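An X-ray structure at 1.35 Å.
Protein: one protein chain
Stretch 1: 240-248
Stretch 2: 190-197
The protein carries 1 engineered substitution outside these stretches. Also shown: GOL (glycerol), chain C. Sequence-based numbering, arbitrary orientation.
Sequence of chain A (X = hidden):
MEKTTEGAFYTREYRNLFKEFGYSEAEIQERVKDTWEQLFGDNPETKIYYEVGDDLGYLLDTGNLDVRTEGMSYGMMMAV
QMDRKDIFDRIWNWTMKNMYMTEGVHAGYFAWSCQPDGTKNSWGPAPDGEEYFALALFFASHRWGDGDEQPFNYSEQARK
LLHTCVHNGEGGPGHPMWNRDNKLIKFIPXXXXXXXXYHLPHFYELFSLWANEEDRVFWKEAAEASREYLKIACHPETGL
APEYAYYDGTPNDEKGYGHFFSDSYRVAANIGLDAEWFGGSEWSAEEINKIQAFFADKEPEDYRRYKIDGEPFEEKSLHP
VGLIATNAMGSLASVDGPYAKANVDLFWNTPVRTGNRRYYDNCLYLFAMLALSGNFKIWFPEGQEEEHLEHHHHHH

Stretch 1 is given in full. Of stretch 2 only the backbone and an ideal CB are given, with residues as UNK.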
# COMPACT_ATOMS: atom_id res chain seq x y z
N LEU A 240 -7.77 -8.78 -13.80
CA LEU A 240 -6.34 -8.75 -13.46
C LEU A 240 -5.61 -7.55 -14.04
O LEU A 240 -5.78 -7.21 -15.22
CB LEU A 240 -5.66 -10.04 -13.94
CG LEU A 240 -6.27 -11.36 -13.46
CD1 LEU A 240 -5.46 -12.51 -14.05
CD2 LEU A 240 -6.27 -11.43 -11.94
N ALA A 241 -4.78 -6.91 -13.22
CA ALA A 241 -4.01 -5.75 -13.65
C ALA A 241 -2.53 -6.11 -13.74
O ALA A 241 -2.04 -6.93 -12.97
CB ALA A 241 -4.19 -4.60 -12.66
N PRO A 242 -1.81 -5.51 -14.70
CA PRO A 242 -0.38 -5.78 -14.88
C PRO A 242 0.41 -5.06 -13.80
O PRO A 242 -0.10 -4.13 -13.17
CB PRO A 242 -0.11 -5.22 -16.27
CG PRO A 242 -1.01 -4.02 -16.31
CD PRO A 242 -2.30 -4.57 -15.72
N GLU A 243 1.66 -5.47 -13.59
CA GLU A 243 2.49 -4.82 -12.59
C GLU A 243 2.84 -3.39 -13.05
O GLU A 243 2.70 -2.45 -12.28
CB GLU A 243 3.76 -5.63 -12.35
CG GLU A 243 3.48 -6.94 -11.64
CD GLU A 243 4.74 -7.69 -11.29
OE1 GLU A 243 5.40 -8.21 -12.21
OE2 GLU A 243 5.07 -7.75 -10.08
N TYR A 244 3.29 -3.26 -14.29
CA TYR A 244 3.60 -1.94 -14.87
C TYR A 244 2.65 -1.75 -16.04
O TYR A 244 2.31 -2.70 -16.75
CB TYR A 244 5.02 -1.86 -15.43
CG TYR A 244 6.18 -1.96 -14.47
CD1 TYR A 244 5.99 -2.15 -13.10
CD2 TYR A 244 7.48 -1.92 -14.95
CE1 TYR A 244 7.09 -2.30 -12.24
CE2 TYR A 244 8.58 -2.07 -14.11
CZ TYR A 244 8.38 -2.26 -12.76
OH TYR A 244 9.48 -2.45 -11.95
N ALA A 245 2.24 -0.51 -16.28
CA ALA A 245 1.35 -0.21 -17.39
C ALA A 245 1.65 1.18 -17.92
O ALA A 245 2.06 2.07 -17.18
CB ALA A 245 -0.11 -0.29 -16.94
N TYR A 246 1.46 1.36 -19.22
CA TYR A 246 1.68 2.66 -19.84
C TYR A 246 0.53 3.56 -19.41
O TYR A 246 -0.45 3.08 -18.82
CB TYR A 246 1.70 2.51 -21.36
CG TYR A 246 2.84 1.67 -21.87
CD1 TYR A 246 4.16 2.10 -21.74
CD2 TYR A 246 2.60 0.44 -22.48
CE1 TYR A 246 5.22 1.33 -22.21
CE2 TYR A 246 3.65 -0.35 -22.95
CZ TYR A 246 4.96 0.11 -22.81
OH TYR A 246 6.00 -0.66 -23.29
N TYR A 247 0.63 4.85 -19.69
CA TYR A 247 -0.46 5.75 -19.33
C TYR A 247 -1.72 5.38 -20.09
O TYR A 247 -2.83 5.65 -19.63
CB TYR A 247 -0.10 7.21 -19.62
CG TYR A 247 1.03 7.77 -18.78
CD1 TYR A 247 1.14 7.47 -17.43
CD2 TYR A 247 1.95 8.66 -19.34
CE1 TYR A 247 2.15 8.03 -16.64
CE2 TYR A 247 2.95 9.23 -18.56
CZ TYR A 247 3.05 8.91 -17.22
OH TYR A 247 4.04 9.49 -16.46
N ASP A 248 -1.56 4.74 -21.25
CA ASP A 248 -2.73 4.36 -22.04
C ASP A 248 -3.46 3.16 -21.44
O ASP A 248 -4.48 2.72 -21.97
CB ASP A 248 -2.35 4.08 -23.51
CG ASP A 248 -1.41 2.89 -23.68
OD1 ASP A 248 -1.52 1.91 -22.91
OD2 ASP A 248 -0.57 2.92 -24.61
N UNK A 190 11.72 9.54 -13.35
CA UNK A 190 12.23 9.77 -14.70
C UNK A 190 11.62 9.00 -15.87
O UNK A 190 12.12 9.08 -16.98
CB UNK A 190 13.73 9.47 -14.69
N UNK A 191 10.54 8.26 -15.63
CA UNK A 191 9.91 7.53 -16.73
C UNK A 191 8.52 8.08 -16.96
O UNK A 191 8.00 8.85 -16.16
CB UNK A 191 9.85 6.03 -16.44
N UNK A 192 7.91 7.69 -18.08
CA UNK A 192 6.57 8.15 -18.39
C UNK A 192 5.58 6.99 -18.52
O UNK A 192 4.89 6.85 -19.52
CB UNK A 192 6.59 8.97 -19.68
N UNK A 193 5.55 6.15 -17.49
CA UNK A 193 4.60 5.05 -17.43
C UNK A 193 4.29 4.84 -15.95
O UNK A 193 4.93 5.47 -15.09
CB UNK A 193 5.15 3.78 -18.09
N UNK A 194 3.32 3.99 -15.65
CA UNK A 194 2.91 3.81 -14.27
C UNK A 194 2.92 2.37 -13.77
O UNK A 194 3.45 1.47 -14.42
CB UNK A 194 1.50 4.38 -14.09
N UNK A 195 2.33 2.18 -12.60
CA UNK A 195 2.23 0.88 -11.94
C UNK A 195 0.85 0.92 -11.27
O UNK A 195 0.65 1.62 -10.29
CB UNK A 195 3.37 0.63 -10.95
N UNK A 196 -0.12 0.17 -11.81
CA UNK A 196 -1.48 0.14 -11.24
C UNK A 196 -1.59 0.05 -9.72
O UNK A 196 -2.39 0.76 -9.11
CB UNK A 196 -2.23 -1.05 -11.84
N UNK A 197 -0.79 -0.82 -9.11
CA UNK A 197 -0.82 -1.02 -7.66
C UNK A 197 -0.42 0.21 -6.86
O UNK A 197 -0.65 0.26 -5.65
CB UNK A 197 0.10 -2.18 -7.28
C1 GOL C . 4.39 6.34 -22.96
O1 GOL C . 5.35 7.11 -22.25
C2 GOL C . 3.01 6.29 -22.31
O2 GOL C . 3.01 5.57 -21.08
C3 GOL C . 2.00 5.66 -23.26
O3 GOL C . 0.71 5.74 -22.69

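Position 190 has phi/psi of -92/7 and an ideal CB with nothing of stretch 1 within 5.5 Å, so almost any residue would fit; the deposited residue is Glu190, which makes no contact. Position 191 is equally unconstrained, its CB pointing sideways. It is Val191.

At 192 the ideal CB also points sideways, yet lies 3.8 Å from Tyr247 CE2 and 4.1 Å from Tyr247 OH. An acceptor on a side chain of varied length could meet that hydroxyl; Glu, Gln, Asp or Asn are candidates. The residue is Glu192, with chi1 and chi2 both m, and Tyr247 OH donates to Glu192 OE1 at 2.7 Å. Its backbone adds a second link: glycerol O2 accepts from Tyr247 N (2.8 Å) and donates to Glu192 O (2.8 Å).

The extended backbone at 193 (-148/172) places the ideal CB 3.6 Å from Ala245 O and 4.0 Å from Tyr246 CA, on the sheet face that carries Tyr246. With the Tyr244 ring also nearby, a large apolar or aromatic side chain suits. Phe193 takes chi1 p, which brings its CE1 to 3.7 Å from Tyr244 CD2. The two rings meet obliquely, centroids 5.7 Å apart and planes at 33°, while Phe193 CB packs 4.1 Å from Tyr246 CD1.

Position 194 is fixed mainly by its backbone: N donates to Ala245 O (2.8 Å, 158°), and O accepts from Ala245 N (3.0 Å, 169°), an antiparallel pair. The ideal CB, on the face shared with Ala245, is 4.5 Å from Tyr247 CE1. Ala, Ser, Thr or Val are plausible. It is Ser194, whose OG bonds just outside the stretch.

At 195 the ideal CB is 3.4 Å from Glu243 O and 4.4 Å from Tyr244 CD1. The carbonyl would favour a donor, such as Asn or Ser, so this view alone argues against an acid. The residue is nevertheless Asp195, chi1 t. Its OD1 is engaged by position 197, and water 1 lies 2.9 Å from both Asp195 OD1 and Pro242 O, linking the two stretches; OD2 lies 3.5 Å from Tyr244 CD1.

Position 196 has phi -44, compatible with proline, and its CB points toward stretch 1, 4.1 Å from Ala241 CB. A compact apolar residue is expected. Pro196 sets CG 3.9 Å from Ala245 CB and 4.3 Å from Pro242 CG, with CD 3.3 Å from Glu243 O.

At 197 CB is sideways and out of reach, leaving the choice open. The residue is Ser197: Ser197 OG donates to Asp195 OD1 (2.7 Å), and its N donates to water 1 (2.9 Å).

Stretch 2 190-197: EVEFSDPS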
# COMPACT_ATOMS: atom_id res chain seq x y z
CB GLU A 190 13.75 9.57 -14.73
CG GLU A 190 14.24 8.19 -14.31
CD GLU A 190 14.43 8.06 -12.81
OE1 GLU A 190 13.43 8.09 -12.06
OE2 GLU A 190 15.60 7.94 -12.37
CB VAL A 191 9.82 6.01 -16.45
CG1 VAL A 191 11.21 5.43 -16.26
CG2 VAL A 191 8.94 5.74 -15.24
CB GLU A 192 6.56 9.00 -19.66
CG GLU A 192 7.19 10.39 -19.51
CD GLU A 192 6.60 11.22 -18.38
OE1 GLU A 192 5.37 11.14 -18.13
OE2 GLU A 192 7.35 11.98 -17.74
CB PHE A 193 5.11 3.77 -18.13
CG PHE A 193 6.32 3.14 -17.50
CD1 PHE A 193 6.18 2.26 -16.43
CD2 PHE A 193 7.58 3.38 -18.02
CE1 PHE A 193 7.30 1.61 -15.90
CE2 PHE A 193 8.70 2.74 -17.49
CZ PHE A 193 8.56 1.85 -16.43
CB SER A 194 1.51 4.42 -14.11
OG SER A 194 1.16 4.62 -12.75
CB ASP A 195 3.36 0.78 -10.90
CG ASP A 195 3.41 -0.57 -10.21
OD1 ASP A 195 2.35 -1.05 -9.76
OD2 ASP A 195 4.53 -1.12 -10.09
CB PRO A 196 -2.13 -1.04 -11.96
CG PRO A 196 -1.51 -0.95 -13.32
CD PRO A 196 -0.05 -0.69 -13.01
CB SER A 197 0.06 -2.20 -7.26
OG SER A 197 1.44 -1.89 -7.37
O HOH W 1 0.44 -3.02 -10.54
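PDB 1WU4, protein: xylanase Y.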